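Local coordinates for protein probable glutathione S-transferase 5 (Caenorhabditis elegans, PDB 1ZL9) that conjugates reduced glutathione to a wide range of exogenous and endogenous hydrophobic electrophiles, as a sigma-class glutathione transferase, at residues K5-N10 with E30-T35; S102-Y107 with D125-A130; G148-D153 with K183-K188. All blocks are in the same frame, centred on the assembly; numbering follows the deposited sequence.

Contact 1 of 3, residues K5-N10 with E30-T35; sequences KLTYFN and EDNRVT. With GSH (glutathione), chain C.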
loop_
_atom_site.group_PDB
_atom_site.type_symbol
_atom_site.label_atom_id
_atom_site.label_comp_id
_atom_site.label_asym_id
_atom_site.label_seq_id
_atom_site.Cartn_x
_atom_site.Cartn_y
_atom_site.Cartn_z
ATOM N N LYS A 5 2.939 10.191 19.160
ATOM C CA LYS A 5 4.298 9.664 19.363
ATOM C C LYS A 5 4.670 8.760 18.194
ATOM O O LYS A 5 3.978 7.800 17.903
ATOM C CB LYS A 5 4.405 8.889 20.678
ATOM C CG LYS A 5 5.831 8.374 20.968
ATOM C CD LYS A 5 5.846 7.623 22.308
ATOM C CE LYS A 5 7.195 7.071 22.642
ATOM N NZ LYS A 5 7.200 6.314 24.004
ATOM N N LEU A 6 5.742 9.096 17.490
ATOM C CA LEU A 6 6.131 8.340 16.323
ATOM C C LEU A 6 7.370 7.552 16.698
ATOM O O LEU A 6 8.342 8.117 17.165
ATOM C CB LEU A 6 6.466 9.266 15.146
ATOM C CG LEU A 6 6.928 8.564 13.864
ATOM C CD1 LEU A 6 5.721 7.860 13.146
ATOM C CD2 LEU A 6 7.559 9.538 12.874
ATOM N N THR A 7 7.346 6.258 16.506
ATOM C CA THR A 7 8.514 5.431 16.809
ATOM C C THR A 7 9.081 4.898 15.517
ATOM O O THR A 7 8.386 4.233 14.740
ATOM C CB THR A 7 8.093 4.310 17.678
ATOM O OG1 THR A 7 7.641 4.848 18.910
ATOM C CG2 THR A 7 9.232 3.441 17.974
ATOM N N TYR A 8 10.329 5.274 15.250
ATOM C CA TYR A 8 11.041 4.769 14.093
ATOM C C TYR A 8 12.533 4.758 14.422
ATOM O O TYR A 8 12.895 5.128 15.508
ATOM C CB TYR A 8 10.710 5.635 12.852
ATOM C CG TYR A 8 11.215 5.111 11.531
ATOM C CD1 TYR A 8 10.813 3.896 11.053
ATOM C CD2 TYR A 8 12.177 5.830 10.749
ATOM C CE1 TYR A 8 11.281 3.413 9.844
ATOM C CE2 TYR A 8 12.653 5.331 9.571
ATOM C CZ TYR A 8 12.209 4.137 9.103
ATOM O OH TYR A 8 12.690 3.636 7.887
ATOM N N PHE A 9 13.354 4.241 13.522
ATOM C CA PHE A 9 14.816 4.318 13.630
ATOM C C PHE A 9 15.348 5.755 13.487
ATOM O O PHE A 9 14.603 6.692 13.112
ATOM C CB PHE A 9 15.450 3.376 12.626
ATOM C CG PHE A 9 15.065 1.961 12.869
ATOM C CD1 PHE A 9 15.498 1.317 14.023
ATOM C CD2 PHE A 9 14.191 1.299 12.004
ATOM C CE1 PHE A 9 15.090 -0.017 14.297
ATOM C CE2 PHE A 9 13.787 0.001 12.274
ATOM C CZ PHE A 9 14.227 -0.662 13.390
ATOM N N ASN A 10 16.589 5.938 13.909
ATOM C CA ASN A 10 17.272 7.199 13.750
ATOM C C ASN A 10 17.707 7.405 12.303
ATOM O O ASN A 10 18.870 7.249 11.960
ATOM C CB ASN A 10 18.500 7.325 14.659
ATOM C CG ASN A 10 19.053 8.725 14.619
ATOM O OD1 ASN A 10 18.324 9.706 14.284
ATOM N ND2 ASN A 10 20.346 8.855 14.909
ATOM N N GLU A 30 5.989 13.473 19.774
ATOM C CA GLU A 30 7.240 12.897 20.237
ATOM C C GLU A 30 7.893 12.107 19.098
ATOM O O GLU A 30 7.335 11.132 18.593
ATOM C CB GLU A 30 7.033 11.961 21.421
ATOM C CG GLU A 30 8.404 11.450 21.875
ATOM C CD GLU A 30 8.374 10.609 23.118
ATOM O OE1 GLU A 30 9.417 9.876 23.369
ATOM O OE2 GLU A 30 7.315 10.690 23.810
ATOM N N ASP A 31 9.082 12.541 18.708
ATOM C CA ASP A 31 9.898 11.891 17.667
ATOM C C ASP A 31 10.795 10.876 18.343
ATOM O O ASP A 31 11.865 11.211 18.763
ATOM C CB ASP A 31 10.736 12.909 16.933
ATOM C CG ASP A 31 11.389 12.341 15.654
ATOM O OD1 ASP A 31 10.926 11.262 15.114
ATOM O OD2 ASP A 31 12.349 12.993 15.146
ATOM N N ASN A 32 10.289 9.657 18.507
ATOM C CA ASN A 32 10.967 8.596 19.223
ATOM C C ASN A 32 11.798 7.766 18.305
ATOM O O ASN A 32 11.286 6.924 17.556
ATOM C CB ASN A 32 9.935 7.725 19.978
ATOM C CG ASN A 32 10.578 6.618 20.804
ATOM O OD1 ASN A 32 11.593 6.850 21.434
ATOM N ND2 ASN A 32 9.948 5.428 20.840
ATOM N N ARG A 33 13.096 7.954 18.400
ATOM C CA ARG A 33 14.030 7.325 17.507
ATOM C C ARG A 33 14.733 6.171 18.217
ATOM O O ARG A 33 15.358 6.325 19.280
ATOM C CB ARG A 33 15.043 8.314 16.994
ATOM C CG ARG A 33 14.481 9.417 16.139
ATOM C CD ARG A 33 15.443 10.513 15.759
ATOM N NE ARG A 33 14.730 11.488 14.934
ATOM C CZ ARG A 33 14.944 11.665 13.624
ATOM N NH1 ARG A 33 15.918 11.005 12.997
ATOM N NH2 ARG A 33 14.181 12.481 12.929
ATOM N N VAL A 34 14.663 5.001 17.611
ATOM C CA VAL A 34 15.156 3.848 18.312
ATOM C C VAL A 34 16.492 3.441 17.796
ATOM O O VAL A 34 16.808 3.518 16.595
ATOM C CB VAL A 34 14.218 2.647 18.336
ATOM C CG1 VAL A 34 12.885 3.056 18.463
ATOM C CG2 VAL A 34 14.437 1.819 17.155
ATOM N N THR A 35 17.275 3.068 18.822
ATOM C CA THR A 35 18.655 2.692 18.737
ATOM C C THR A 35 18.610 1.213 18.469
ATOM O O THR A 35 17.707 0.516 19.004
ATOM C CB THR A 35 19.448 2.900 20.138
ATOM O OG1 THR A 35 18.897 2.130 21.240
ATOM C CG2 THR A 35 19.394 4.339 20.650
HETATM N N1 GSH C . 5.303 -2.218 4.854
HETATM C CA1 GSH C . 6.185 -1.611 5.793
HETATM C C1 GSH C . 5.882 -0.190 6.043
HETATM O O11 GSH C . 5.868 0.356 7.265
HETATM O O12 GSH C . 5.740 0.563 5.006
HETATM C CB1 GSH C . 7.534 -2.167 6.128
HETATM C CG1 GSH C . 8.049 -1.897 7.550
HETATM C CD1 GSH C . 9.500 -2.325 7.651
HETATM O OE1 GSH C . 9.995 -3.091 6.644
HETATM N N2 GSH C . 10.238 -2.004 8.715
HETATM C CA2 GSH C . 11.648 -2.256 8.769
HETATM C C2 GSH C . 11.924 -2.894 10.099
HETATM O O2 GSH C . 11.210 -2.386 11.151
HETATM C CB2 GSH C . 12.263 -0.869 8.624
HETATM S SG2 GSH C . 14.057 -0.995 8.752
HETATM N N3 GSH C . 12.834 -3.824 10.264
HETATM C CA3 GSH C . 13.284 -4.340 11.558
HETATM C C3 GSH C . 12.680 -5.694 11.836
HETATM O O31 GSH C . 11.812 -6.250 10.887
HETATM O O32 GSH C . 12.895 -6.362 12.947
HETATM O O HOH W 1 7.284 8.349 25.821
#
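L6 and Y8 of strand 4-9 reach both ways into the strand 30-34, using N-H and C=O alike. L6 N donates to E30 O at 2.8 Å, and L6 O takes N32 N. Y8 N then bonds N32 O, and Y8 O receives V34 N at 2.8 Å. These bonds satisfy the backbone groups of L6 and Y8, while K5 and T7, between them, turn theirs to strand 55-58.

On the face carrying K5, T7, E30 and N32, the amide of N32 settles a buried hydroxyl: ND2 donates to T7 OG1 over 3.1 Å, at 169° and nearly in the amide plane. A small β-branched residue suits T7's place, since its CG2 still packs against V34 CG1. K5 and E30 run side by side as extended chains. Their charges stay beyond salt-bridge range, but a water accepts from K5 NZ at 2.7 Å and donates to E30 OE2.

On the other face R33 grips D31 side-on, NE and NH2 both meeting OD2, with NE at 2.8 Å. Its remaining nitrogen, NH1, goes across to N10 OD1 at 3.0 Å, the amide standing 82° from the guanidinium plane. D31 OD1 is paired with R19, so this carboxylate probably offsets two neighbouring arginines.

F9 lays CD1 on V34 CG2 at 3.3 Å and turns CE2 to the glutathione sulfur SG2, forming part of the peptide's pocket; Y8, probably a glutathione-binding residue too, has its OH bonded to A14 N. This is the β-α-β unit that opens the thioredoxin-like domain: strand 4-9, helix 16-25 and strand 30-34, the last an outer strand of the sheet, with helix 16-25 against L6 and Y8 and helix 193-201 against D31 and R33.

Contact 2 of 3, residues S102-Y107 with D125-A130; sequences SEARPY and DIFLPA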
loop_
_atom_site.group_PDB
_atom_site.type_symbol
_atom_site.label_atom_id
_atom_site.label_comp_id
_atom_site.label_asym_id
_atom_site.label_seq_id
_atom_site.Cartn_x
_atom_site.Cartn_y
_atom_site.Cartn_z
ATOM N N SER A 102 9.912 -1.377 -4.084
ATOM C CA SER A 102 10.128 -2.828 -4.060
ATOM C C SER A 102 11.057 -3.256 -5.141
ATOM O O SER A 102 11.910 -4.120 -4.881
ATOM C CB SER A 102 8.872 -3.721 -4.219
ATOM O OG SER A 102 7.973 -3.421 -3.211
ATOM N N GLU A 103 10.942 -2.663 -6.325
ATOM C CA GLU A 103 11.803 -3.042 -7.411
ATOM C C GLU A 103 13.235 -2.604 -7.133
ATOM O O GLU A 103 14.199 -3.310 -7.497
ATOM C CB GLU A 103 11.373 -2.405 -8.754
ATOM C CG GLU A 103 10.040 -2.920 -9.284
ATOM C CD GLU A 103 9.532 -2.146 -10.544
ATOM O OE1 GLU A 103 8.354 -2.445 -10.912
ATOM O OE2 GLU A 103 10.271 -1.254 -11.134
ATOM N N ALA A 104 13.388 -1.399 -6.551
ATOM C CA ALA A 104 14.706 -0.871 -6.284
ATOM C C ALA A 104 15.380 -1.412 -5.043
ATOM O O ALA A 104 16.579 -1.148 -4.819
ATOM C CB ALA A 104 14.660 0.633 -6.167
ATOM N N ARG A 105 14.631 -2.130 -4.224
ATOM C CA ARG A 105 15.111 -2.524 -2.918
ATOM C C ARG A 105 16.518 -3.228 -2.907
ATOM O O ARG A 105 17.278 -2.991 -1.981
ATOM C CB ARG A 105 14.095 -3.426 -2.176
ATOM C CG ARG A 105 14.508 -3.619 -0.733
ATOM C CD ARG A 105 13.424 -4.120 0.219
ATOM N NE ARG A 105 12.399 -3.087 0.421
ATOM C CZ ARG A 105 11.144 -3.190 -0.021
ATOM N NH1 ARG A 105 10.745 -4.284 -0.669
ATOM N NH2 ARG A 105 10.295 -2.187 0.168
ATOM N N PRO A 106 16.813 -4.170 -3.820
ATOM C CA PRO A 106 18.134 -4.852 -3.841
ATOM C C PRO A 106 19.321 -3.849 -3.884
ATOM O O PRO A 106 20.311 -4.055 -3.190
ATOM C CB PRO A 106 18.060 -5.719 -5.091
ATOM C CG PRO A 106 16.601 -6.042 -5.186
ATOM C CD PRO A 106 15.914 -4.758 -4.821
ATOM N N TYR A 107 19.182 -2.802 -4.680
ATOM C CA TYR A 107 20.145 -1.705 -4.763
ATOM C C TYR A 107 20.192 -0.888 -3.494
ATOM O O TYR A 107 21.253 -0.692 -2.950
ATOM C CB TYR A 107 19.851 -0.804 -5.952
ATOM C CG TYR A 107 20.755 0.349 -6.051
ATOM C CD1 TYR A 107 22.126 0.192 -6.302
ATOM C CD2 TYR A 107 20.270 1.626 -5.882
ATOM C CE1 TYR A 107 22.952 1.294 -6.381
ATOM C CE2 TYR A 107 21.081 2.703 -5.944
ATOM C CZ TYR A 107 22.436 2.528 -6.196
ATOM O OH TYR A 107 23.213 3.640 -6.325
ATOM N N ASP A 125 21.633 -2.431 -13.468
ATOM C CA ASP A 125 20.750 -3.513 -13.844
ATOM C C ASP A 125 19.393 -3.460 -13.148
ATOM O O ASP A 125 18.410 -3.968 -13.662
ATOM C CB ASP A 125 21.413 -4.843 -13.463
ATOM C CG ASP A 125 22.600 -5.197 -14.373
ATOM O OD1 ASP A 125 22.871 -4.461 -15.353
ATOM O OD2 ASP A 125 23.268 -6.202 -14.164
ATOM N N ILE A 126 19.348 -2.947 -11.928
ATOM C CA ILE A 126 18.082 -2.971 -11.173
ATOM C C ILE A 126 17.524 -1.564 -10.893
ATOM O O ILE A 126 16.352 -1.262 -11.135
ATOM C CB ILE A 126 18.292 -3.730 -9.800
ATOM C CG1 ILE A 126 18.596 -5.235 -9.989
ATOM C CG2 ILE A 126 17.073 -3.587 -8.920
ATOM C CD1 ILE A 126 17.662 -6.002 -10.854
ATOM N N PHE A 127 18.358 -0.708 -10.331
ATOM C CA PHE A 127 17.842 0.560 -9.859
ATOM C C PHE A 127 17.451 1.465 -11.040
ATOM O O PHE A 127 16.356 1.939 -11.088
ATOM C CB PHE A 127 18.840 1.264 -8.937
ATOM C CG PHE A 127 18.439 2.677 -8.653
ATOM C CD1 PHE A 127 17.319 2.946 -7.814
ATOM C CD2 PHE A 127 19.089 3.736 -9.247
ATOM C CE1 PHE A 127 16.948 4.276 -7.548
ATOM C CE2 PHE A 127 18.664 5.095 -8.986
ATOM C CZ PHE A 127 17.597 5.328 -8.180
ATOM N N LEU A 128 18.338 1.673 -12.004
ATOM C CA LEU A 128 18.074 2.703 -13.000
ATOM C C LEU A 128 16.860 2.417 -13.856
ATOM O O LEU A 128 16.070 3.348 -14.129
ATOM C CB LEU A 128 19.323 3.026 -13.860
ATOM C CG LEU A 128 20.333 3.849 -13.054
ATOM C CD1 LEU A 128 21.680 3.940 -13.794
ATOM C CD2 LEU A 128 19.842 5.256 -12.791
ATOM N N PRO A 129 16.643 1.182 -14.276
ATOM C CA PRO A 129 15.390 0.867 -14.952
ATOM C C PRO A 129 14.139 1.153 -14.077
ATOM O O PRO A 129 13.136 1.694 -14.533
ATOM C CB PRO A 129 15.518 -0.625 -15.238
ATOM C CG PRO A 129 17.033 -0.871 -15.384
ATOM C CD PRO A 129 17.575 0.040 -14.301
ATOM N N ALA A 130 14.205 0.832 -12.789
ATOM C CA ALA A 130 13.062 1.119 -11.917
ATOM C C ALA A 130 12.745 2.630 -11.781
ATOM O O ALA A 130 11.563 3.078 -11.811
ATOM C CB ALA A 130 13.308 0.516 -10.561
HETATM O O HOH W 2 9.594 1.393 -10.932
#
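With CG anti to the backbone N in both residues (chi1 178° in Y107), the aromatic rings of Y107 and F127 swing into the gap between their helices. Helices 84-112 and 119-145 both belong to the all-helical C-terminal domain of the glutathione transferase fold, and here their short segments run roughly antiparallel, at 144° and 7.8 Å between axes. The two ring planes meet at only 29° yet are displaced along each other, their centroids 5.0 Å apart. Little of one ring therefore covers the other: Y107 CE2 stands over the rim of one F127 face, while Y107 CD2 presses on F127 CB at 3.4 Å.

A104 comes to the edge of the F127 ring, its CB in the ring plane and 3.9 Å from CD1. So small a residue suits this place, for A104 and F127 make the nearest CA pair of the two segments, at 5.0 Å. F108 and F131 also meet the F127 ring, as befits a large apolar group in a buried position. Nearer the solvent, I126 turns its CG2 branch to the backbone O of E103.

E103 extends its chain past A130, whose small methyl lets the carboxylate lie close. OE1 forms a salt bridge with K133. The other oxygen, OE2, lies 3.6 Å from A130 CB and accepts from a water at 2.7 Å, which also donates to A130 O.

Contact 3 of 3, residues G148-D153 with K183-K188; sequences GFLVGD and KAHAEK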
loop_
_atom_site.group_PDB
_atom_site.type_symbol
_atom_site.label_atom_id
_atom_site.label_comp_id
_atom_site.label_asym_id
_atom_site.label_seq_id
_atom_site.Cartn_x
_atom_site.Cartn_y
_atom_site.Cartn_z
ATOM N N GLY A 148 2.544 22.279 -10.522
ATOM C CA GLY A 148 3.813 22.077 -9.840
ATOM C C GLY A 148 3.717 21.047 -8.682
ATOM O O GLY A 148 4.748 20.632 -8.135
ATOM N N PHE A 149 2.505 20.627 -8.335
ATOM C CA PHE A 149 2.316 19.589 -7.343
ATOM C C PHE A 149 1.888 18.354 -8.095
ATOM O O PHE A 149 1.372 18.417 -9.221
ATOM C CB PHE A 149 1.227 19.967 -6.317
ATOM C CG PHE A 149 1.536 21.210 -5.541
ATOM C CD1 PHE A 149 1.009 22.443 -5.937
ATOM C CD2 PHE A 149 2.313 21.168 -4.377
ATOM C CE1 PHE A 149 1.271 23.605 -5.205
ATOM C CE2 PHE A 149 2.591 22.379 -3.619
ATOM C CZ PHE A 149 2.083 23.580 -4.056
ATOM N N LEU A 150 2.022 17.224 -7.451
ATOM C CA LEU A 150 1.779 15.933 -8.118
ATOM C C LEU A 150 0.307 15.637 -8.312
ATOM O O LEU A 150 -0.072 15.161 -9.362
ATOM C CB LEU A 150 2.400 14.818 -7.347
ATOM C CG LEU A 150 3.912 14.724 -7.486
ATOM C CD1 LEU A 150 4.445 13.824 -6.387
ATOM C CD2 LEU A 150 4.332 14.123 -8.824
ATOM N N VAL A 151 -0.513 15.974 -7.307
ATOM C CA VAL A 151 -1.955 15.844 -7.391
ATOM C C VAL A 151 -2.670 17.139 -7.067
ATOM O O VAL A 151 -2.619 17.674 -5.938
ATOM C CB VAL A 151 -2.468 14.750 -6.453
ATOM C CG1 VAL A 151 -3.963 14.660 -6.517
ATOM C CG2 VAL A 151 -1.846 13.455 -6.872
ATOM N N GLY A 152 -3.420 17.605 -8.045
ATOM C CA GLY A 152 -4.198 18.844 -7.926
ATOM C C GLY A 152 -3.384 20.119 -7.806
ATOM O O GLY A 152 -2.258 20.234 -8.313
ATOM N N ASP A 153 -3.949 21.116 -7.113
ATOM C CA ASP A 153 -3.336 22.465 -7.096
ATOM C C ASP A 153 -2.633 22.851 -5.809
ATOM O O ASP A 153 -2.260 23.978 -5.657
ATOM C CB ASP A 153 -4.415 23.530 -7.333
ATOM C CG ASP A 153 -4.905 23.527 -8.701
ATOM O OD1 ASP A 153 -6.027 24.090 -8.902
ATOM O OD2 ASP A 153 -4.246 23.002 -9.671
ATOM N N LYS A 183 13.464 17.453 -10.240
ATOM C CA LYS A 183 14.383 18.298 -9.521
ATOM C C LYS A 183 13.736 19.621 -9.189
ATOM O O LYS A 183 13.935 20.084 -8.092
ATOM C CB LYS A 183 15.691 18.501 -10.297
ATOM C CG LYS A 183 16.598 19.562 -9.711
ATOM C CD LYS A 183 17.851 19.725 -10.536
ATOM C CE LYS A 183 18.732 20.939 -10.045
ATOM N NZ LYS A 183 19.747 20.380 -9.096
ATOM N N ALA A 184 12.976 20.232 -10.126
ATOM C CA ALA A 184 12.224 21.430 -9.811
ATOM C C ALA A 184 11.180 21.147 -8.711
ATOM O O ALA A 184 11.004 21.965 -7.776
ATOM C CB ALA A 184 11.554 22.033 -11.032
ATOM N N HIS A 185 10.483 20.021 -8.814
ATOM C CA HIS A 185 9.479 19.668 -7.777
ATOM C C HIS A 185 10.101 19.558 -6.415
ATOM O O HIS A 185 9.564 20.152 -5.451
ATOM C CB HIS A 185 8.736 18.418 -8.163
ATOM C CG HIS A 185 7.945 17.782 -7.064
ATOM N ND1 HIS A 185 6.590 17.969 -6.909
ATOM C CD2 HIS A 185 8.317 16.889 -6.120
ATOM C CE1 HIS A 185 6.172 17.258 -5.866
ATOM N NE2 HIS A 185 7.204 16.592 -5.375
ATOM N N ALA A 186 11.264 18.905 -6.325
ATOM C CA ALA A 186 11.958 18.750 -5.045
ATOM C C ALA A 186 12.339 20.110 -4.460
ATOM O O ALA A 186 12.161 20.352 -3.284
ATOM C CB ALA A 186 13.206 17.917 -5.180
ATOM N N GLU A 187 12.895 20.966 -5.297
ATOM C CA GLU A 187 13.274 22.305 -4.857
ATOM C C GLU A 187 12.090 23.098 -4.371
ATOM O O GLU A 187 12.216 23.813 -3.353
ATOM C CB GLU A 187 14.016 23.068 -5.973
ATOM C CG GLU A 187 15.330 22.357 -6.267
ATOM C CD GLU A 187 15.985 22.813 -7.592
ATOM O OE1 GLU A 187 17.187 22.520 -7.776
ATOM O OE2 GLU A 187 15.304 23.437 -8.437
ATOM N N LYS A 188 10.954 23.047 -5.098
ATOM C CA LYS A 188 9.732 23.741 -4.689
ATOM C C LYS A 188 9.172 23.241 -3.301
ATOM O O LYS A 188 8.796 24.028 -2.412
ATOM C CB LYS A 188 8.636 23.509 -5.766
ATOM C CG LYS A 188 7.231 24.061 -5.455
ATOM C CD LYS A 188 6.214 23.655 -6.550
ATOM C CE LYS A 188 4.841 24.160 -6.273
ATOM N NZ LYS A 188 4.808 25.630 -5.953
#
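G148 and L150 meet the helical segment 183-188 mainly through H185, and F149 meets it through K188. At the start of the segment, K183 turns to its own helix, where its NZ makes a salt bridge with E187 OE1 at 3.6 Å, one turn further on.

H185 is the first residue to reach across. Its CG is anti to the backbone N (chi1 166°), which sends the imidazole out toward the loop. ND1 donates to G148 O in a weak bond of 3.5 Å, the oxygen lying at the ring edge near its plane, and NE2 gives a second weak bond to D159 O. Two weak bonds to carbonyls, one from each ring nitrogen, could slightly favour a protonated imidazole, although the ring is buried. L150 crosses the histidine at about a right angle, its CG 3.8 Å from CE1 and its CD1 close to both CE1 and NE2. A branched apolar residue fits there, since L150 also packs on L93, L138, L142 and I162. In this way the loop between helices 119-145 and 157-171 is packed against helix 180-191 inside the all-α C-terminal domain of the glutathione transferase fold, with D159 of helix 157-171 also bonded to L150 N.

One turn beyond H185, K188 runs straight to CE and bends only at its last torsion. CD passes 3.7 Å from G148 O. Glycine suits that bend of the loop twice over: phi is 96°, and a side chain there would be tight against K188 CE. The lysine chain crosses F149 at about a right angle and sets CE over one ring face, a CH-pi contact 3.8 Å from the centroid and 20° off the ring normal, while NZ continues past the rim at 3.9 Å from F149 CZ.

Contact 1 belongs to the thioredoxin-like domain, whereas contacts 2 and 3 lie in the helical C-terminal domain; contacts 1 and 3 are on opposite sides of the chain's centre. No element is shared by two contacts as a direct partner, although helix 119-145 supplies one side of contact 2 and leads into the loop of contact 3. All three are partly buried. Contact 1 is held by backbone and side-chain hydrogen bonds and alone touches bound glutathione. Contact 2 has no direct hydrogen bond between its segments and relies on aromatic and aliphatic packing, while contact 3 combines one weak bond with CH-pi and leucine packing.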